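Local coordinates for protein 5-carboxyvanillate decarboxylase (Sphingomonas paucimobilis, PDB 4L6D) that probably removes the carboxyl group from 5-carboxyvanillate, using manganese bound in an amidohydrolase-fold barrel, at residues F156-F161 with S212-R217; Q308-A313 with M322-N327; E9-Q14 with S54-E59. One frame throughout, in Å; residues are numbered along the deposited sequence.

From the N terminus, interaction 3 comes first: it closes the excursion that leaves the end of strand 5-11, passes through three helices and returns at 54-59, tying the first barrel strand to the loop before helix 59-67. Interaction 1 follows, bringing the start of helix 158-167 against the short helix 214-217, with strand 171-174 and helix 197-211 lying between them in sequence. Interaction 2 is the most local, folding helix 303-311 against helix 317-331; like interaction 1, it joins outer helical segments of the barrel. The three loops run in series, neither nested nor crossed. Interactions 1 and 3 lie on opposite sides of the chain's centre, their own centres 32 Å apart.

Interaction 1: F156-F161 with S212-R217; sequences FFHPVF and SGLFDR
His158 and Leu214 mark the closest backbone approach, with 8.7 Å between their CA atoms, so the first turn of helix 158-167 and the short helix 214-217 meet through side chains. This is packing between helical segments on the outside of the barrel, away from the metal site: helix 158-167 precedes strand 171-174, and helix 214-217 precedes strand 223-225. Gly213 ends the preceding helix in a Schellman motif and is also the N-cap of the next; its positive phi (87°) suits glycine, because a CB would press on the carbonyl O before it.

Arg217 reaches out with CG anti to the backbone N and then bends at chi3 (-75°), which brings its end across the His158 imidazole. Its CD lies over one ring face, 3.8 Å from the centroid, a CH-pi contact, and Arg217 NE is 3.3 Å from His158 CE1. The guanidinium and ring planes are 24° apart, and His158 CE1 lies over one face of the guanidinium, toward its rim. Leu214 forks deeper in the contact: CD1 approaches His158 CD2 obliquely at 4.1 Å, and CD2 sits over the middle of the Phe161 ring, 4.2 Å from its centroid. Met209 of helix 197-211 touches both Leu214 and Phe161.

The contact thus grades from an aliphatic-aromatic interior to a polar rim, where the positive charge of the exposed Arg217 would probably disfavour a protonated His158.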
loop_
_atom_site.group_PDB
_atom_site.type_symbol
_atom_site.label_atom_id
_atom_site.label_comp_id
_atom_site.label_asym_id
_atom_site.label_seq_id
_atom_site.Cartn_x
_atom_site.Cartn_y
_atom_site.Cartn_z
ATOM N N PHE A 156 -23.893 7.846 0.157
ATOM C CA PHE A 156 -24.394 8.317 -1.129
ATOM C C PHE A 156 -24.500 7.184 -2.150
ATOM O O PHE A 156 -25.414 7.171 -2.985
ATOM C CB PHE A 156 -23.486 9.428 -1.658
ATOM C CG PHE A 156 -23.905 9.989 -2.989
ATOM C CD1 PHE A 156 -25.021 10.807 -3.100
ATOM C CD2 PHE A 156 -23.155 9.729 -4.119
ATOM C CE1 PHE A 156 -25.395 11.334 -4.334
ATOM C CE2 PHE A 156 -23.524 10.256 -5.350
ATOM C CZ PHE A 156 -24.633 11.062 -5.450
ATOM N N PHE A 157 -23.583 6.226 -2.068
ATOM C CA PHE A 157 -23.534 5.145 -3.042
ATOM C C PHE A 157 -24.290 3.895 -2.595
ATOM O O PHE A 157 -24.267 2.887 -3.305
ATOM C CB PHE A 157 -22.085 4.767 -3.379
ATOM C CG PHE A 157 -21.255 5.916 -3.892
ATOM C CD1 PHE A 157 -21.502 6.472 -5.140
ATOM C CD2 PHE A 157 -20.211 6.427 -3.127
ATOM C CE1 PHE A 157 -20.727 7.524 -5.623
ATOM C CE2 PHE A 157 -19.423 7.477 -3.600
ATOM C CZ PHE A 157 -19.682 8.027 -4.850
ATOM N N HIS A 158 -24.961 3.945 -1.447
ATOM C CA HIS A 158 -25.715 2.770 -1.002
ATOM C C HIS A 158 -26.674 2.214 -2.066
ATOM O O HIS A 158 -26.717 1.007 -2.254
ATOM C CB HIS A 158 -26.441 3.014 0.325
ATOM C CG HIS A 158 -25.534 2.989 1.513
ATOM N ND1 HIS A 158 -25.968 3.282 2.789
ATOM C CD2 HIS A 158 -24.214 2.706 1.621
ATOM C CE1 HIS A 158 -24.953 3.182 3.629
ATOM N NE2 HIS A 158 -23.879 2.833 2.947
ATOM N N PRO A 159 -27.416 3.081 -2.789
ATOM C CA PRO A 159 -28.302 2.500 -3.811
ATOM C C PRO A 159 -27.567 1.721 -4.902
ATOM O O PRO A 159 -28.128 0.781 -5.460
ATOM C CB PRO A 159 -28.995 3.730 -4.410
ATOM C CG PRO A 159 -28.998 4.719 -3.295
ATOM C CD PRO A 159 -27.673 4.524 -2.608
ATOM N N VAL A 160 -26.332 2.103 -5.207
ATOM C CA VAL A 160 -25.534 1.346 -6.163
ATOM C C VAL A 160 -25.243 -0.054 -5.639
ATOM O O VAL A 160 -25.480 -1.055 -6.322
ATOM C CB VAL A 160 -24.201 2.068 -6.443
ATOM C CG1 VAL A 160 -23.214 1.163 -7.168
ATOM C CG2 VAL A 160 -24.470 3.352 -7.218
ATOM N N PHE A 161 -24.744 -0.123 -4.409
ATOM C CA PHE A 161 -24.344 -1.414 -3.848
ATOM C C PHE A 161 -25.532 -2.310 -3.536
ATOM O O PHE A 161 -25.429 -3.521 -3.651
ATOM C CB PHE A 161 -23.385 -1.227 -2.666
ATOM C CG PHE A 161 -22.065 -0.714 -3.104
ATOM C CD1 PHE A 161 -21.168 -1.555 -3.726
ATOM C CD2 PHE A 161 -21.777 0.638 -3.017
ATOM C CE1 PHE A 161 -19.958 -1.074 -4.196
ATOM C CE2 PHE A 161 -20.579 1.131 -3.494
ATOM C CZ PHE A 161 -19.670 0.279 -4.087
ATOM N N SER A 212 -15.888 0.467 7.071
ATOM C CA SER A 212 -17.147 1.178 7.254
ATOM C C SER A 212 -18.313 0.234 7.526
ATOM O O SER A 212 -19.394 0.682 7.907
ATOM C CB SER A 212 -17.478 2.026 6.029
ATOM O OG SER A 212 -17.871 1.195 4.952
ATOM N N GLY A 213 -18.101 -1.068 7.322
ATOM C CA GLY A 213 -19.160 -2.041 7.536
ATOM C C GLY A 213 -20.052 -2.256 6.330
ATOM O O GLY A 213 -21.154 -2.794 6.450
ATOM N N LEU A 214 -19.568 -1.862 5.158
ATOM C CA LEU A 214 -20.361 -1.996 3.941
ATOM C C LEU A 214 -20.750 -3.453 3.709
ATOM O O LEU A 214 -21.829 -3.743 3.206
ATOM C CB LEU A 214 -19.587 -1.450 2.737
ATOM C CG LEU A 214 -20.377 -1.347 1.430
ATOM C CD1 LEU A 214 -21.394 -0.209 1.494
ATOM C CD2 LEU A 214 -19.423 -1.163 0.243
ATOM N N PHE A 215 -19.866 -4.370 4.092
ATOM C CA PHE A 215 -20.139 -5.790 3.887
ATOM C C PHE A 215 -20.991 -6.455 4.963
ATOM O O PHE A 215 -21.380 -7.607 4.806
ATOM C CB PHE A 215 -18.850 -6.547 3.584
ATOM C CG PHE A 215 -18.106 -5.961 2.416
ATOM C CD1 PHE A 215 -18.513 -6.228 1.121
ATOM C CD2 PHE A 215 -17.037 -5.080 2.621
ATOM C CE1 PHE A 215 -17.842 -5.656 0.026
ATOM C CE2 PHE A 215 -16.369 -4.514 1.544
ATOM C CZ PHE A 215 -16.773 -4.803 0.248
ATOM N N ASP A 216 -21.299 -5.733 6.042
ATOM C CA ASP A 216 -22.375 -6.174 6.929
ATOM C C ASP A 216 -23.713 -5.701 6.364
ATOM O O ASP A 216 -24.728 -6.385 6.501
ATOM C CB ASP A 216 -22.190 -5.662 8.359
ATOM C CG ASP A 216 -21.125 -6.433 9.118
ATOM O OD1 ASP A 216 -20.714 -7.533 8.668
ATOM O OD2 ASP A 216 -20.712 -5.937 10.183
ATOM N N ARG A 217 -23.715 -4.534 5.729
ATOM C CA ARG A 217 -24.934 -4.013 5.118
ATOM C C ARG A 217 -25.305 -4.813 3.871
ATOM O O ARG A 217 -26.480 -5.095 3.637
ATOM C CB ARG A 217 -24.755 -2.537 4.764
ATOM C CG ARG A 217 -25.997 -1.864 4.222
ATOM C CD ARG A 217 -25.728 -0.394 3.942
ATOM N NE ARG A 217 -25.679 0.400 5.165
ATOM C CZ ARG A 217 -26.742 0.986 5.713
ATOM N NH1 ARG A 217 -27.938 0.859 5.151
ATOM N NH2 ARG A 217 -26.609 1.691 6.825
#

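Interaction 2: Q308-A313 with M322-N327; sequences QFIRTA and MVAGGN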
loop_
_atom_site.group_PDB
_atom_site.type_symbol
_atom_site.label_atom_id
_atom_site.label_comp_id
_atom_site.label_asym_id
_atom_site.label_seq_id
_atom_site.Cartn_x
_atom_site.Cartn_y
_atom_site.Cartn_z
ATOM N N GLN A 308 2.945 -16.660 -20.128
ATOM C CA GLN A 308 4.034 -17.535 -19.732
ATOM C C GLN A 308 4.197 -17.567 -18.220
ATOM O O GLN A 308 4.569 -18.603 -17.663
ATOM C CB GLN A 308 5.305 -17.157 -20.485
ATOM C CG GLN A 308 5.088 -17.411 -21.976
ATOM C CD GLN A 308 6.171 -16.861 -22.880
ATOM O OE1 GLN A 308 7.287 -16.556 -22.444
ATOM N NE2 GLN A 308 5.849 -16.759 -24.166
ATOM N N PHE A 309 3.861 -16.458 -17.564
ATOM C CA PHE A 309 3.852 -16.396 -16.100
ATOM C C PHE A 309 2.932 -17.466 -15.496
ATOM O O PHE A 309 3.352 -18.233 -14.617
ATOM C CB PHE A 309 3.464 -14.976 -15.661
ATOM C CG PHE A 309 2.789 -14.884 -14.308
ATOM C CD1 PHE A 309 3.489 -15.111 -13.126
ATOM C CD2 PHE A 309 1.443 -14.521 -14.233
ATOM C CE1 PHE A 309 2.849 -14.990 -11.884
ATOM C CE2 PHE A 309 0.800 -14.401 -13.004
ATOM C CZ PHE A 309 1.501 -14.644 -11.829
ATOM N N ILE A 310 1.699 -17.561 -15.982
ATOM C CA ILE A 310 0.792 -18.561 -15.421
ATOM C C ILE A 310 1.090 -19.988 -15.915
ATOM O O ILE A 310 1.006 -20.937 -15.131
ATOM C CB ILE A 310 -0.702 -18.157 -15.579
ATOM C CG1 ILE A 310 -1.620 -19.137 -14.844
ATOM C CG2 ILE A 310 -1.096 -18.080 -17.034
ATOM C CD1 ILE A 310 -1.392 -19.196 -13.352
ATOM N N ARG A 311 1.480 -20.147 -17.184
ATOM C CA ARG A 311 1.793 -21.483 -17.700
ATOM C C ARG A 311 2.963 -22.128 -16.960
ATOM O O ARG A 311 3.061 -23.358 -16.890
ATOM C CB ARG A 311 2.089 -21.456 -19.206
ATOM C CG ARG A 311 0.870 -21.215 -20.096
ATOM C CD ARG A 311 1.249 -21.586 -21.530
ATOM N NE ARG A 311 0.340 -21.060 -22.549
ATOM C CZ ARG A 311 -0.851 -21.571 -22.828
ATOM N NH1 ARG A 311 -1.298 -22.630 -22.159
ATOM N NH2 ARG A 311 -1.598 -21.018 -23.782
ATOM N N THR A 312 3.862 -21.302 -16.433
ATOM C CA THR A 312 5.032 -21.815 -15.736
ATOM C C THR A 312 4.932 -21.703 -14.214
ATOM O O THR A 312 5.924 -21.943 -13.523
ATOM C CB THR A 312 6.319 -21.096 -16.169
ATOM O OG1 THR A 312 6.219 -19.702 -15.831
ATOM C CG2 THR A 312 6.542 -21.250 -17.673
ATOM N N ALA A 313 3.760 -21.358 -13.686
ATOM C CA ALA A 313 3.646 -21.165 -12.236
ATOM C C ALA A 313 3.914 -22.476 -11.481
ATOM O O ALA A 313 3.416 -23.542 -11.874
ATOM C CB ALA A 313 2.296 -20.613 -11.880
ATOM N N MET A 322 -7.589 -23.495 -11.946
ATOM C CA MET A 322 -8.480 -22.592 -11.214
ATOM C C MET A 322 -8.057 -21.146 -11.436
ATOM O O MET A 322 -8.875 -20.297 -11.808
ATOM C CB MET A 322 -8.492 -22.912 -9.714
ATOM C CG MET A 322 -8.999 -24.312 -9.379
ATOM S SD MET A 322 -8.577 -24.865 -7.712
ATOM C CE MET A 322 -9.603 -23.755 -6.761
ATOM N N VAL A 323 -6.771 -20.868 -11.238
ATOM C CA VAL A 323 -6.260 -19.513 -11.399
ATOM C C VAL A 323 -6.355 -19.033 -12.856
ATOM O O VAL A 323 -6.772 -17.903 -13.120
ATOM C CB VAL A 323 -4.820 -19.404 -10.873
ATOM C CG1 VAL A 323 -4.274 -18.003 -11.111
ATOM C CG2 VAL A 323 -4.785 -19.763 -9.388
ATOM N N ALA A 324 -6.001 -19.908 -13.797
ATOM C CA ALA A 324 -5.973 -19.522 -15.210
ATOM C C ALA A 324 -7.357 -19.187 -15.760
ATOM O O ALA A 324 -7.483 -18.357 -16.656
ATOM C CB ALA A 324 -5.333 -20.621 -16.048
ATOM N N GLY A 325 -8.396 -19.845 -15.258
ATOM C CA GLY A 325 -9.722 -19.628 -15.812
ATOM C C GLY A 325 -10.913 -20.171 -15.054
ATOM O O GLY A 325 -12.016 -19.655 -15.216
ATOM N N GLY A 326 -10.723 -21.213 -14.247
ATOM C CA GLY A 326 -11.835 -21.835 -13.551
ATOM C C GLY A 326 -12.546 -20.895 -12.589
ATOM O O GLY A 326 -13.785 -20.839 -12.540
ATOM N N ASN A 327 -11.764 -20.168 -11.806
ATOM C CA ASN A 327 -12.338 -19.199 -10.870
ATOM C C ASN A 327 -13.089 -18.085 -11.603
ATOM O O ASN A 327 -14.199 -17.704 -11.202
ATOM C CB ASN A 327 -11.249 -18.599 -9.978
ATOM C CG ASN A 327 -10.622 -19.620 -9.048
ATOM O OD1 ASN A 327 -11.243 -20.610 -8.659
ATOM N ND2 ASN A 327 -9.374 -19.373 -8.678
#
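Ile310 is the one residue of 308-313 that reaches across to 322-327, and it meets two neighbours on helix 317-331, Val323 and Ala324. Its longer branch does the touching. CG1 stands anti to the backbone N (chi1 -173°) and a chi2 of 62° folds the chain, bringing the terminal CD1 to the CG1 methyl of Val323 at 3.8 Å. One carbon nearer the backbone, Ile310 CG1 faces Ala324 CB at 4.2 Å. Val323 offers the matching branch, since its CG1 also lies anti to its own backbone N, and the two side chains cross obliquely. The small methyl of Ala324 suits the place where the backbones come nearest, with 6.8 Å between the CA atoms of Ile310 and Ala324.

The three touching residues are buried, as expected where two successive helices pack together on the outside of the parallel barrel of the amidohydrolase fold. Ile310 also touches Leu4 and Trp294, while the backbones of Val323 and Ala324 bond to those of Trp294 and Ile5. Helix 317-331 is therefore joined to the region where the first and last strands of the barrel lie.

Thr312, the first residue past helix 303-311, holds one carbonyl twice. Its chi1 of 62° swings OG1 back to donate to Gln308 O at 2.7 Å, and Thr312 N donates to the same oxygen from the opposite face of the carbonyl plane. On the partner helix a wider pi-type turn intervenes, and Asn327 N bonds to Met322 O at 2.9 Å, five residues back, with Gly325 and Gly326 within that turn.

Interaction 3: E9-Q14 with S54-E59; sequences EAVTFQ and SDVTGE
Val11 lays its CG2 methyl against CG2 of Val56, 3.8 Å away, at the end of strand 5-11. Placing CG2 anti to the backbone N puts CG1 in the more hindered site between N and the carbonyl carbon (chi1 68°). Branched valines suit this place, where helix 86-106 also packs on both of them, through Met100 and Thr103.

Thr12 turns its methyl toward Ser54, and its CG2 lies 3.4 Å from Ser54 OG. Two waters bridge the segments: one donates to both Thr12 O and Ser54 O, at 2.8 Å each, and another to Gln14 OE1 and Ser54 OG. That serine hydroxyl is also bonded to Ile50 O.

Beyond Ser54 the chain turns through an Asx motif, in which Asp55 OD1 accepts from Gly58 N at 2.8 Å through its syn lone pair; a CB on Gly58 would clash with that oxygen. The side chain of Val11 is about 11 Å from the bound manganese, whose ligands include Glu8 on the same strand. In this way the turn before helix 59-67 packs against the first strand's C-terminal end, the end of the barrel that carries the metal centre in the amidohydrolase fold.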
loop_
_atom_site.group_PDB
_atom_site.type_symbol
_atom_site.label_atom_id
_atom_site.label_comp_id
_atom_site.label_asym_id
_atom_site.label_seq_id
_atom_site.Cartn_x
_atom_site.Cartn_y
_atom_site.Cartn_z
ATOM N N GLU A 9 -9.106 -6.822 -19.006
ATOM C CA GLU A 9 -8.695 -6.526 -20.362
ATOM C C GLU A 9 -9.488 -5.342 -20.865
ATOM O O GLU A 9 -10.688 -5.430 -21.088
ATOM C CB GLU A 9 -8.844 -7.777 -21.239
ATOM C CG GLU A 9 -8.279 -9.033 -20.537
ATOM C CD GLU A 9 -6.915 -8.772 -19.909
ATOM O OE1 GLU A 9 -6.700 -9.148 -18.723
ATOM O OE2 GLU A 9 -6.065 -8.166 -20.602
ATOM N N ALA A 10 -8.790 -4.224 -21.010
ATOM C CA ALA A 10 -9.411 -2.941 -21.300
ATOM C C ALA A 10 -9.848 -2.808 -22.751
ATOM O O ALA A 10 -9.194 -3.317 -23.665
ATOM C CB ALA A 10 -8.437 -1.818 -20.952
ATOM N N VAL A 11 -10.946 -2.080 -22.944
ATOM C CA VAL A 11 -11.479 -1.783 -24.263
ATOM C C VAL A 11 -12.066 -0.368 -24.206
ATOM O O VAL A 11 -12.300 0.159 -23.127
ATOM C CB VAL A 11 -12.568 -2.820 -24.665
ATOM C CG1 VAL A 11 -13.826 -2.682 -23.781
ATOM C CG2 VAL A 11 -12.920 -2.730 -26.135
ATOM N N THR A 12 -12.286 0.254 -25.357
ATOM C CA THR A 12 -13.074 1.479 -25.374
ATOM C C THR A 12 -13.999 1.478 -26.579
ATOM O O THR A 12 -13.919 0.587 -27.430
ATOM C CB THR A 12 -12.213 2.745 -25.341
ATOM O OG1 THR A 12 -13.058 3.884 -25.112
ATOM C CG2 THR A 12 -11.443 2.925 -26.656
ATOM N N PHE A 13 -14.875 2.472 -26.635
ATOM C CA PHE A 13 -15.862 2.592 -27.700
ATOM C C PHE A 13 -15.900 4.040 -28.147
ATOM O O PHE A 13 -15.653 4.941 -27.343
ATOM C CB PHE A 13 -17.244 2.155 -27.197
ATOM C CG PHE A 13 -17.258 0.778 -26.596
ATOM C CD1 PHE A 13 -17.218 -0.345 -27.410
ATOM C CD2 PHE A 13 -17.317 0.614 -25.222
ATOM C CE1 PHE A 13 -17.218 -1.621 -26.853
ATOM C CE2 PHE A 13 -17.328 -0.658 -24.657
ATOM C CZ PHE A 13 -17.280 -1.774 -25.479
ATOM N N GLN A 14 -16.199 4.274 -29.421
ATOM C CA GLN A 14 -16.101 5.623 -29.975
ATOM C C GLN A 14 -16.864 6.724 -29.217
ATOM O O GLN A 14 -16.329 7.811 -29.033
ATOM C CB GLN A 14 -16.443 5.638 -31.470
ATOM C CG GLN A 14 -15.844 6.825 -32.226
ATOM C CD GLN A 14 -14.328 6.863 -32.133
ATOM O OE1 GLN A 14 -13.662 5.830 -32.237
ATOM N NE2 GLN A 14 -13.775 8.054 -31.918
ATOM N N SER A 54 -9.510 0.213 -28.733
ATOM C CA SER A 54 -10.736 0.069 -29.518
ATOM C C SER A 54 -10.767 -1.283 -30.209
ATOM O O SER A 54 -11.834 -1.852 -30.426
ATOM C CB SER A 54 -10.837 1.170 -30.580
ATOM O OG SER A 54 -10.862 2.458 -29.984
ATOM N N ASP A 55 -9.594 -1.781 -30.579
ATOM C CA ASP A 55 -9.503 -3.032 -31.321
ATOM C C ASP A 55 -9.891 -4.248 -30.482
ATOM O O ASP A 55 -9.381 -4.446 -29.375
ATOM C CB ASP A 55 -8.086 -3.235 -31.842
ATOM C CG ASP A 55 -7.846 -4.653 -32.289
ATOM O OD1 ASP A 55 -8.531 -5.083 -33.242
ATOM O OD2 ASP A 55 -6.998 -5.328 -31.674
ATOM N N VAL A 56 -10.779 -5.072 -31.023
ATOM C CA VAL A 56 -11.134 -6.323 -30.366
ATOM C C VAL A 56 -10.801 -7.535 -31.239
ATOM O O VAL A 56 -10.162 -8.494 -30.779
ATOM C CB VAL A 56 -12.627 -6.338 -29.985
ATOM C CG1 VAL A 56 -13.030 -7.696 -29.446
ATOM C CG2 VAL A 56 -12.909 -5.269 -28.943
ATOM N N THR A 57 -11.212 -7.474 -32.503
ATOM C CA THR A 57 -11.108 -8.623 -33.410
ATOM C C THR A 57 -9.896 -8.612 -34.352
ATOM O O THR A 57 -9.748 -9.525 -35.165
ATOM C CB THR A 57 -12.389 -8.767 -34.262
ATOM O OG1 THR A 57 -12.582 -7.581 -35.040
ATOM C CG2 THR A 57 -13.601 -8.977 -33.368
ATOM N N GLY A 58 -9.043 -7.593 -34.250
ATOM C CA GLY A 58 -7.837 -7.499 -35.060
ATOM C C GLY A 58 -6.593 -7.953 -34.306
ATOM O O GLY A 58 -6.443 -9.146 -34.035
ATOM N N GLU A 59 -5.713 -7.009 -33.972
ATOM C CA GLU A 59 -4.488 -7.304 -33.229
ATOM C C GLU A 59 -4.774 -8.120 -31.963
ATOM O O GLU A 59 -4.069 -9.090 -31.667
ATOM C CB GLU A 59 -3.747 -6.008 -32.867
ATOM C CG GLU A 59 -2.522 -6.191 -31.947
ATOM C CD GLU A 59 -1.957 -4.866 -31.431
ATOM O OE1 GLU A 59 -2.406 -3.796 -31.898
ATOM O OE2 GLU A 59 -1.068 -4.894 -30.548
HETATM O O HOH W 1 -14.384 -1.178 -29.510
HETATM O O HOH W 2 -13.217 3.635 -30.522
#